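Local coordinates for extracellular solute-binding protein family 5 (Brucella melitensis, PDB 4ONY) that probably binds peptides or related solutes in the periplasm and hands them to an ABC transporter for uptake into the cell, at residues 262-267 with 273-278; 281-286 with 297-302; 371-376 with 386-391. All blocks are in the same frame, centred on the assembly; numbering follows the deposited sequence.

Contact 1. Residues 262-267 with 273-278; sequences SLFESF and DIFIEG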
loop_
_atom_site.group_PDB
_atom_site.type_symbol
_atom_site.label_atom_id
_atom_site.label_comp_id
_atom_site.label_asym_id
_atom_site.label_seq_id
_atom_site.Cartn_x
_atom_site.Cartn_y
_atom_site.Cartn_z
ATOM N N SER A 262 -13.851 -21.061 4.099
ATOM C CA SER A 262 -15.261 -20.798 4.363
ATOM C C SER A 262 -15.790 -19.714 3.408
ATOM O O SER A 262 -16.864 -19.833 2.848
ATOM C CB SER A 262 -15.407 -20.326 5.832
ATOM O OG SER A 262 -16.775 -20.078 6.132
ATOM N N LEU A 263 -14.986 -18.673 3.232
ATOM C CA LEU A 263 -15.316 -17.560 2.369
ATOM C C LEU A 263 -15.427 -18.055 0.901
ATOM O O LEU A 263 -16.448 -17.826 0.235
ATOM C CB LEU A 263 -14.256 -16.475 2.524
ATOM C CG LEU A 263 -14.644 -15.044 2.111
ATOM C CD1 LEU A 263 -13.714 -14.055 2.790
ATOM C CD2 LEU A 263 -14.579 -14.856 0.602
ATOM N N PHE A 264 -14.408 -18.788 0.451
ATOM C CA PHE A 264 -14.360 -19.344 -0.898
ATOM C C PHE A 264 -15.562 -20.252 -1.179
ATOM O O PHE A 264 -16.205 -20.122 -2.207
ATOM C CB PHE A 264 -13.029 -20.074 -1.108
ATOM C CG PHE A 264 -12.781 -20.572 -2.512
ATOM C CD1 PHE A 264 -12.656 -19.686 -3.569
ATOM C CD2 PHE A 264 -12.613 -21.942 -2.762
ATOM C CE1 PHE A 264 -12.410 -20.146 -4.851
ATOM C CE2 PHE A 264 -12.371 -22.399 -4.062
ATOM C CZ PHE A 264 -12.245 -21.490 -5.102
ATOM N N GLU A 265 -15.908 -21.124 -0.245
ATOM C CA GLU A 265 -17.077 -21.989 -0.412
ATOM C C GLU A 265 -18.368 -21.174 -0.581
ATOM O O GLU A 265 -19.255 -21.525 -1.363
ATOM C CB GLU A 265 -17.219 -22.970 0.752
ATOM C CG GLU A 265 -16.195 -24.087 0.758
ATOM C CD GLU A 265 -16.254 -24.954 -0.489
ATOM O OE1 GLU A 265 -17.388 -25.300 -0.906
ATOM O OE2 GLU A 265 -15.180 -25.254 -1.060
ATOM N N SER A 266 -18.479 -20.084 0.164
ATOM C CA SER A 266 -19.681 -19.254 0.082
ATOM C C SER A 266 -19.725 -18.522 -1.295
ATOM O O SER A 266 -20.809 -18.333 -1.870
ATOM C CB SER A 266 -19.672 -18.266 1.233
ATOM O OG SER A 266 -20.862 -17.511 1.293
ATOM N N PHE A 267 -18.552 -18.128 -1.830
ATOM C CA PHE A 267 -18.447 -17.636 -3.204
ATOM C C PHE A 267 -18.920 -18.702 -4.212
ATOM O O PHE A 267 -19.696 -18.391 -5.127
ATOM C CB PHE A 267 -17.023 -17.201 -3.548
ATOM C CG PHE A 267 -16.833 -16.841 -5.007
ATOM C CD1 PHE A 267 -17.458 -15.732 -5.545
ATOM C CD2 PHE A 267 -16.049 -17.611 -5.821
ATOM C CE1 PHE A 267 -17.317 -15.407 -6.884
ATOM C CE2 PHE A 267 -15.872 -17.284 -7.156
ATOM C CZ PHE A 267 -16.513 -16.188 -7.695
ATOM N N ASP A 273 -20.718 -12.467 -4.368
ATOM C CA ASP A 273 -20.724 -12.153 -5.807
ATOM C C ASP A 273 -19.320 -12.163 -6.439
ATOM O O ASP A 273 -19.197 -12.346 -7.624
ATOM C CB ASP A 273 -21.327 -10.768 -6.032
ATOM C CG ASP A 273 -22.823 -10.702 -5.700
ATOM O OD1 ASP A 273 -23.553 -11.590 -6.123
ATOM O OD2 ASP A 273 -23.243 -9.756 -5.005
ATOM N N ILE A 274 -18.282 -11.939 -5.644
ATOM C CA ILE A 274 -16.907 -11.889 -6.130
ATOM C C ILE A 274 -15.982 -12.543 -5.121
ATOM O O ILE A 274 -16.370 -12.791 -3.983
ATOM C CB ILE A 274 -16.428 -10.430 -6.365
ATOM C CG1 ILE A 274 -16.360 -9.654 -5.042
ATOM C CG2 ILE A 274 -17.370 -9.664 -7.310
ATOM C CD1 ILE A 274 -15.630 -8.342 -5.122
ATOM N N PHE A 275 -14.774 -12.844 -5.563
ATOM C CA PHE A 275 -13.742 -13.375 -4.706
ATOM C C PHE A 275 -12.411 -12.816 -5.147
ATOM O O PHE A 275 -11.969 -13.036 -6.296
ATOM C CB PHE A 275 -13.709 -14.925 -4.731
ATOM C CG PHE A 275 -12.771 -15.520 -3.720
ATOM C CD1 PHE A 275 -11.432 -15.677 -4.024
ATOM C CD2 PHE A 275 -13.220 -15.870 -2.469
ATOM C CE1 PHE A 275 -10.537 -16.150 -3.108
ATOM C CE2 PHE A 275 -12.342 -16.392 -1.541
ATOM C CZ PHE A 275 -10.992 -16.550 -1.861
ATOM N N ILE A 276 -11.790 -12.045 -4.262
ATOM C CA ILE A 276 -10.534 -11.357 -4.601
ATOM C C ILE A 276 -9.431 -12.369 -4.258
ATOM O O ILE A 276 -9.317 -12.757 -3.093
ATOM C CB ILE A 276 -10.387 -10.071 -3.784
ATOM C CG1 ILE A 276 -11.466 -9.073 -4.196
ATOM C CG2 ILE A 276 -8.992 -9.462 -3.966
ATOM C CD1 ILE A 276 -11.587 -7.860 -3.293
ATOM N N GLU A 277 -8.659 -12.818 -5.253
ATOM C CA GLU A 277 -7.727 -13.936 -5.066
ATOM C C GLU A 277 -6.247 -13.505 -4.980
ATOM O O GLU A 277 -5.720 -12.859 -5.888
ATOM C CB GLU A 277 -7.869 -14.914 -6.227
ATOM C CG GLU A 277 -6.973 -16.131 -6.097
ATOM C CD GLU A 277 -7.388 -16.972 -4.910
ATOM O OE1 GLU A 277 -8.326 -17.793 -5.075
ATOM O OE2 GLU A 277 -6.790 -16.785 -3.821
ATOM N N GLY A 278 -5.584 -13.897 -3.905
ATOM C CA GLY A 278 -4.131 -13.743 -3.770
ATOM C C GLY A 278 -3.300 -15.037 -3.716
ATOM O O GLY A 278 -2.065 -14.991 -3.638
#

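Contact 2. Residues 281-286 with 297-302; sequences IRWEKL and VIKDTF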
loop_
_atom_site.group_PDB
_atom_site.type_symbol
_atom_site.label_atom_id
_atom_site.label_comp_id
_atom_site.label_asym_id
_atom_site.label_seq_id
_atom_site.Cartn_x
_atom_site.Cartn_y
_atom_site.Cartn_z
ATOM N N ILE A 281 -1.859 -21.027 -5.932
ATOM C CA ILE A 281 -2.199 -22.438 -6.028
ATOM C C ILE A 281 -3.726 -22.557 -6.181
ATOM O O ILE A 281 -4.220 -23.304 -7.059
ATOM C CB ILE A 281 -1.703 -23.232 -4.794
ATOM C CG1 ILE A 281 -0.174 -23.162 -4.690
ATOM C CG2 ILE A 281 -2.135 -24.688 -4.845
ATOM C CD1 ILE A 281 0.544 -23.652 -5.933
ATOM N N ARG A 282 -4.468 -21.821 -5.368
ATOM C CA ARG A 282 -5.940 -21.841 -5.466
ATOM C C ARG A 282 -6.407 -21.356 -6.838
ATOM O O ARG A 282 -7.241 -21.979 -7.477
ATOM C CB ARG A 282 -6.598 -21.001 -4.352
ATOM C CG ARG A 282 -8.125 -21.094 -4.305
ATOM C CD ARG A 282 -8.705 -20.714 -2.926
ATOM N NE ARG A 282 -8.296 -19.357 -2.644
ATOM C CZ ARG A 282 -8.013 -18.871 -1.448
ATOM N NH1 ARG A 282 -8.165 -19.600 -0.361
ATOM N NH2 ARG A 282 -7.604 -17.639 -1.360
ATOM N N TRP A 283 -5.855 -20.242 -7.300
ATOM C CA TRP A 283 -6.224 -19.707 -8.614
ATOM C C TRP A 283 -5.983 -20.749 -9.725
ATOM O O TRP A 283 -6.790 -20.926 -10.592
ATOM C CB TRP A 283 -5.398 -18.473 -8.895
ATOM C CG TRP A 283 -5.818 -17.638 -10.140
ATOM C CD1 TRP A 283 -5.091 -17.493 -11.293
ATOM C CD2 TRP A 283 -6.990 -16.838 -10.310
ATOM N NE1 TRP A 283 -5.725 -16.649 -12.149
ATOM C CE2 TRP A 283 -6.896 -16.225 -11.581
ATOM C CE3 TRP A 283 -8.090 -16.560 -9.522
ATOM C CZ2 TRP A 283 -7.872 -15.336 -12.068
ATOM C CZ3 TRP A 283 -9.068 -15.668 -10.010
ATOM C CH2 TRP A 283 -8.939 -15.064 -11.267
ATOM N N GLU A 284 -4.860 -21.447 -9.650
ATOM C CA GLU A 284 -4.452 -22.388 -10.673
ATOM C C GLU A 284 -5.262 -23.669 -10.617
ATOM O O GLU A 284 -5.598 -24.186 -11.637
ATOM C CB GLU A 284 -2.976 -22.718 -10.488
ATOM C CG GLU A 284 -2.454 -23.914 -11.254
ATOM C CD GLU A 284 -2.266 -23.578 -12.720
ATOM O OE1 GLU A 284 -2.163 -22.358 -13.003
ATOM O OE2 GLU A 284 -2.211 -24.528 -13.554
ATOM N N LYS A 285 -5.588 -24.144 -9.422
ATOM C CA LYS A 285 -6.141 -25.488 -9.219
ATOM C C LYS A 285 -7.639 -25.555 -8.935
ATOM O O LYS A 285 -8.285 -26.532 -9.308
ATOM C CB LYS A 285 -5.468 -26.122 -7.989
ATOM C CG LYS A 285 -3.994 -26.371 -8.174
ATOM C CD LYS A 285 -3.748 -27.411 -9.241
ATOM C CE LYS A 285 -2.332 -27.957 -9.161
ATOM N NZ LYS A 285 -2.150 -29.097 -10.103
ATOM N N LEU A 286 -8.162 -24.589 -8.168
ATOM C CA LEU A 286 -9.461 -24.783 -7.527
ATOM C C LEU A 286 -10.616 -24.068 -8.161
ATOM O O LEU A 286 -11.714 -24.056 -7.592
ATOM C CB LEU A 286 -9.385 -24.484 -6.010
ATOM C CG LEU A 286 -8.384 -25.348 -5.218
ATOM C CD1 LEU A 286 -8.383 -25.034 -3.720
ATOM C CD2 LEU A 286 -8.637 -26.824 -5.432
ATOM N N VAL A 297 -19.264 -17.950 -13.694
ATOM C CA VAL A 297 -18.180 -17.303 -12.941
ATOM C C VAL A 297 -17.059 -17.032 -13.935
ATOM O O VAL A 297 -16.642 -17.927 -14.680
ATOM C CB VAL A 297 -17.699 -18.166 -11.752
ATOM C CG1 VAL A 297 -16.363 -17.685 -11.198
ATOM C CG2 VAL A 297 -18.736 -18.178 -10.644
ATOM N N ILE A 298 -16.594 -15.786 -13.937
ATOM C CA ILE A 298 -15.525 -15.337 -14.773
ATOM C C ILE A 298 -14.317 -15.065 -13.906
ATOM O O ILE A 298 -14.400 -14.332 -12.933
ATOM C CB ILE A 298 -15.951 -14.075 -15.543
ATOM C CG1 ILE A 298 -17.163 -14.447 -16.403
ATOM C CG2 ILE A 298 -14.835 -13.611 -16.483
ATOM C CD1 ILE A 298 -17.820 -13.261 -17.095
ATOM N N LYS A 299 -13.172 -15.630 -14.287
ATOM C CA LYS A 299 -11.890 -15.290 -13.672
ATOM C C LYS A 299 -11.286 -14.052 -14.335
ATOM O O LYS A 299 -10.661 -14.166 -15.395
ATOM C CB LYS A 299 -10.938 -16.492 -13.776
ATOM C CG LYS A 299 -11.467 -17.719 -13.062
ATOM C CD LYS A 299 -10.515 -18.897 -13.193
ATOM C CE LYS A 299 -9.371 -18.715 -12.221
ATOM N NZ LYS A 299 -8.223 -19.493 -12.668
ATOM N N ASP A 300 -11.464 -12.874 -13.738
ATOM C CA ASP A 300 -10.960 -11.648 -14.339
ATOM C C ASP A 300 -9.518 -11.403 -13.893
ATOM O O ASP A 300 -9.148 -11.732 -12.766
ATOM C CB ASP A 300 -11.744 -10.416 -13.901
ATOM C CG ASP A 300 -12.797 -9.996 -14.871
ATOM O OD1 ASP A 300 -12.824 -10.503 -15.985
ATOM O OD2 ASP A 300 -13.632 -9.149 -14.520
ATOM N N THR A 301 -8.745 -10.777 -14.761
ATOM C CA THR A 301 -7.457 -10.298 -14.398
ATOM C C THR A 301 -7.258 -8.829 -14.799
ATOM O O THR A 301 -7.838 -8.356 -15.779
ATOM C CB THR A 301 -6.374 -11.125 -15.047
ATOM O OG1 THR A 301 -6.301 -10.741 -16.412
ATOM C CG2 THR A 301 -6.635 -12.632 -14.905
ATOM N N PHE A 302 -6.453 -8.130 -14.004
ATOM C CA PHE A 302 -6.189 -6.712 -14.192
ATOM C C PHE A 302 -4.703 -6.414 -13.979
ATOM O O PHE A 302 -4.003 -7.181 -13.345
ATOM C CB PHE A 302 -6.975 -5.913 -13.156
ATOM C CG PHE A 302 -8.453 -6.214 -13.124
ATOM C CD1 PHE A 302 -8.938 -7.224 -12.326
ATOM C CD2 PHE A 302 -9.345 -5.483 -13.857
ATOM C CE1 PHE A 302 -10.282 -7.530 -12.284
ATOM C CE2 PHE A 302 -10.686 -5.748 -13.825
ATOM C CZ PHE A 302 -11.157 -6.809 -13.054
#

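Contact 3. Residues 371-376 with 386-391; sequences RERELL and DVMNGT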
loop_
_atom_site.group_PDB
_atom_site.type_symbol
_atom_site.label_atom_id
_atom_site.label_comp_id
_atom_site.label_asym_id
_atom_site.label_seq_id
_atom_site.Cartn_x
_atom_site.Cartn_y
_atom_site.Cartn_z
ATOM N N ARG A 371 19.336 14.174 -13.713
ATOM C CA ARG A 371 19.053 14.535 -12.328
ATOM C C ARG A 371 19.564 13.468 -11.325
ATOM O O ARG A 371 20.158 13.820 -10.307
ATOM C CB ARG A 371 17.547 14.802 -12.152
ATOM C CG ARG A 371 17.110 15.126 -10.736
ATOM C CD ARG A 371 17.776 16.382 -10.202
ATOM N NE ARG A 371 17.260 16.742 -8.883
ATOM C CZ ARG A 371 17.923 17.440 -7.957
ATOM N NH1 ARG A 371 19.166 17.890 -8.168
ATOM N NH2 ARG A 371 17.348 17.679 -6.768
ATOM N N GLU A 372 19.317 12.188 -11.596
ATOM C CA GLU A 372 19.841 11.111 -10.733
ATOM C C GLU A 372 21.374 11.166 -10.626
ATOM O O GLU A 372 21.929 11.064 -9.530
ATOM C CB GLU A 372 19.456 9.732 -11.267
ATOM C CG GLU A 372 17.960 9.402 -11.294
ATOM C CD GLU A 372 17.746 7.930 -11.645
ATOM O OE1 GLU A 372 18.054 7.100 -10.745
ATOM O OE2 GLU A 372 17.407 7.618 -12.833
ATOM N N ARG A 373 22.042 11.350 -11.749
ATOM C CA ARG A 373 23.496 11.396 -11.755
ATOM C C ARG A 373 24.022 12.600 -10.956
ATOM O O ARG A 373 25.005 12.477 -10.227
ATOM C CB ARG A 373 24.047 11.352 -13.184
ATOM C CG ARG A 373 23.883 9.960 -13.814
ATOM C CD ARG A 373 24.324 9.916 -15.272
ATOM N NE ARG A 373 23.881 8.638 -15.881
ATOM C CZ ARG A 373 24.573 7.504 -15.831
ATOM N NH1 ARG A 373 25.772 7.464 -15.237
ATOM N NH2 ARG A 373 24.079 6.429 -16.391
ATOM N N GLU A 374 23.332 13.736 -11.075
ATOM C CA GLU A 374 23.631 14.925 -10.252
ATOM C C GLU A 374 23.462 14.620 -8.769
ATOM O O GLU A 374 24.339 14.914 -7.975
ATOM C CB GLU A 374 22.731 16.064 -10.688
ATOM C CG GLU A 374 22.921 17.337 -9.907
ATOM C CD GLU A 374 21.994 18.460 -10.338
ATOM O OE1 GLU A 374 20.761 18.303 -10.524
ATOM O OE2 GLU A 374 22.515 19.561 -10.454
ATOM N N LEU A 375 22.369 13.963 -8.408
ATOM C CA LEU A 375 22.080 13.636 -7.022
ATOM C C LEU A 375 23.108 12.650 -6.427
ATOM O O LEU A 375 23.447 12.748 -5.272
ATOM C CB LEU A 375 20.696 13.008 -6.895
ATOM C CG LEU A 375 19.517 13.969 -7.007
ATOM C CD1 LEU A 375 18.201 13.185 -7.090
ATOM C CD2 LEU A 375 19.487 14.957 -5.826
ATOM N N LEU A 376 23.554 11.696 -7.239
ATOM C CA LEU A 376 24.373 10.631 -6.785
ATOM C C LEU A 376 25.883 10.945 -6.875
ATOM O O LEU A 376 26.676 10.250 -6.285
ATOM C CB LEU A 376 24.044 9.368 -7.578
ATOM C CG LEU A 376 22.667 8.775 -7.272
ATOM C CD1 LEU A 376 22.240 7.781 -8.326
ATOM C CD2 LEU A 376 22.672 8.104 -5.909
ATOM N N ASP A 386 26.354 -1.575 -12.924
ATOM C CA ASP A 386 25.221 -2.236 -13.640
ATOM C C ASP A 386 23.855 -1.659 -13.227
ATOM O O ASP A 386 22.960 -1.483 -14.047
ATOM C CB ASP A 386 25.248 -3.792 -13.560
ATOM C CG ASP A 386 25.238 -4.361 -12.105
ATOM O OD1 ASP A 386 25.213 -3.619 -11.081
ATOM O OD2 ASP A 386 25.261 -5.614 -12.017
ATOM N N VAL A 387 23.732 -1.291 -11.974
ATOM C CA VAL A 387 22.470 -0.695 -11.493
ATOM C C VAL A 387 22.318 0.729 -12.054
ATOM O O VAL A 387 21.211 1.142 -12.386
ATOM C CB VAL A 387 22.393 -0.710 -9.954
ATOM C CG1 VAL A 387 21.175 0.023 -9.421
ATOM C CG2 VAL A 387 22.374 -2.143 -9.425
ATOM N N MET A 388 23.409 1.469 -12.123
ATOM C CA MET A 388 23.381 2.834 -12.610
ATOM C C MET A 388 23.035 2.878 -14.097
ATOM O O MET A 388 22.291 3.784 -14.526
ATOM C CB MET A 388 24.725 3.507 -12.382
ATOM C CG MET A 388 24.812 4.982 -12.776
ATOM S SD MET A 388 24.074 5.993 -11.496
ATOM C CE MET A 388 25.473 6.061 -10.366
ATOM N N ASN A 389 23.534 1.912 -14.873
ATOM C CA ASN A 389 23.298 1.889 -16.330
ATOM C C ASN A 389 22.036 1.135 -16.744
ATOM O O ASN A 389 21.698 1.110 -17.910
ATOM C CB ASN A 389 24.537 1.430 -17.161
ATOM C CG ASN A 389 24.944 -0.033 -16.939
ATOM O OD1 ASN A 389 24.139 -0.873 -16.583
ATOM N ND2 ASN A 389 26.208 -0.340 -17.221
ATOM N N GLY A 390 21.320 0.563 -15.788
ATOM C CA GLY A 390 20.070 -0.140 -16.099
ATOM C C GLY A 390 20.264 -1.510 -16.766
ATOM O O GLY A 390 19.376 -1.986 -17.501
ATOM N N THR A 391 21.404 -2.146 -16.520
ATOM C CA THR A 391 21.642 -3.499 -17.029
ATOM C C THR A 391 21.559 -4.567 -15.947
ATOM O O THR A 391 21.628 -5.743 -16.241
ATOM C CB THR A 391 23.039 -3.605 -17.713
ATOM O OG1 THR A 391 24.051 -3.297 -16.753
ATOM C CG2 THR A 391 23.118 -2.642 -18.919
#

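Contact 1. Residues 262-267 with 273-278
An aromatic cluster of Phe264, Phe267 and Phe275 packs helix 260-268 against strand 274-277, an edge strand of a three-stranded antiparallel sheet. Phe275 carries most of it. Its CG lies anti to the backbone N (chi1 -172°), which sends the ring from the strand in against the helix. There the edge of Phe264 meets the face of Phe275 in a T-shaped pair, ring centroids 5.2 Å apart and planes at 72°, with Phe264 CD1 standing over the centre of the Phe275 ring. Leu263 reaches the same ring obliquely, its CD2 methyl 3.5 Å from Phe275 CE2.

Phe267 meets a different part of Phe275: Phe275 CB sits over one face of the Phe267 ring in a CH-pi contact, 3.7 Å from the centroid, while the two rings themselves meet obliquely. Phe267 CD1 lies 3.5 Å from the carbonyl oxygen of Ile274, and that of Asp273 approaches the ring edge.

No hydrogen bond joins the segments. Strand 274-277 takes its backbone bonds from strand 566-571, and Asp273 is held by Thr48 and Arg573. Direct contact between helix and strand is therefore mainly buried apolar and aromatic packing.

Contact 2. Residues 281-286 with 297-302
Lys299 lies across one face of the Trp283 indole, its CE in a CH-pi contact and its NZ in a cation-pi contact, and the ammonium also finds a backbone acceptor. Trp283 is on helix 280-285; its CG is anti to the backbone N, and the indole extends from there until its six-membered ring lies beside the strand. Lys299 comes the opposite way from strand 297-302. Its chain starts with CG anti to the carbonyl carbon and then bends at chi3 (78°), and this bend lays the far end of the side chain along the indole face.

The two rings of the indole receive different atoms. Lys299 CE is centred over the six-membered ring, 3.4 Å from its centroid; Lys299 NZ stands over the five-membered ring, 3.6 Å from that centroid and only 8° off the normal. Nearer the strand, Lys299 CB touches Trp283 CH2 at 3.5 Å. The ammonium is then gripped a second time, donating to the carbonyl oxygen of Trp283 itself (NZ to O 2.9 Å) from a position tilted 32° out of the carbonyl plane. One residue thus supplies both the pi face and the backbone acceptor, and the two interactions together restrict the position of the ammonium. Thr301 adds a looser touch, its CG2 4.1 Å from Trp283 CZ2, and the Asp300 carbonyl oxygen is 3.7 Å from Trp283 CH2.

Around this pair, Trp283 also stacks with Trp567 and meets Tyr287 edge-to-face. Strand 297-302 pairs with the central strand 566-571, to whose Arg570 the Asp300 carboxylate is salt-bridged, and helix 280-285 packs against helix 260-268 and strand 274-277.

Contact 3. Residues 371-376 with 386-391
Met388 and Arg373 bury the most surface where two short helices, 370-376 and 385-389, meet through their side chains, with Leu376 adding a smaller share. Met388 supplies the larger part. Its CG is anti to the backbone N (chi1 -177°), and bends at chi2 and chi3 turn the thioether aside toward Leu376. One side chain thereby serves two neighbours: CG meets the arginine and the sulfur end meets the leucine.

Arg373 runs extended from CG to NE and crosses Met388 obliquely. Its guanidinium approaches Met388 CG at a slant, NH1 being the closer nitrogen at 3.6 Å, and NH2 passes 3.7 Å from the Met388 carbonyl oxygen without a hydrogen bond. The polar end of this arginine is instead tied elsewhere, NE donating to the carbonyl oxygen of Ala368, whose backbone is also bonded to Met388. The contact between Arg373 and Met388 is thus one of van der Waals packing.

The Leu376 and Met388 side chains come from the two different helices and run alongside each other, antiparallel. Leu376 also touches Val550 of helix 537-553 and Met527 of helix 522-533, joining the pair to these two longer helices. Arg549 of helix 537-553 reaches both short helices, by a salt bridge to Glu372 and a hydrogen bond to the Val387 carbonyl oxygen. At the leucine end, Leu376 CD1 lies 4.1 Å from Met388 SD.

Along the chain the three contacts follow in series. Contacts 1 and 2 are neighbours, their centres 11 Å apart, and share one three-stranded antiparallel sheet: contact 1 uses edge strand 274-277, contact 2 the opposite edge strand 297-302, with strand 566-571 between them. They touch directly, through the salt bridge of Glu277 OE2 with Arg282 NH2 at 2.7 Å, and helix 280-285 follows strand 274-277 in sequence. Contact 3 stands apart, about 44 Å from contact 1 and 39 Å from contact 2 between centres, in a helical region across the chain's centre from contact 1. The first two therefore form one locally connected region, whereas the third belongs to a separate part of this solute-binding protein.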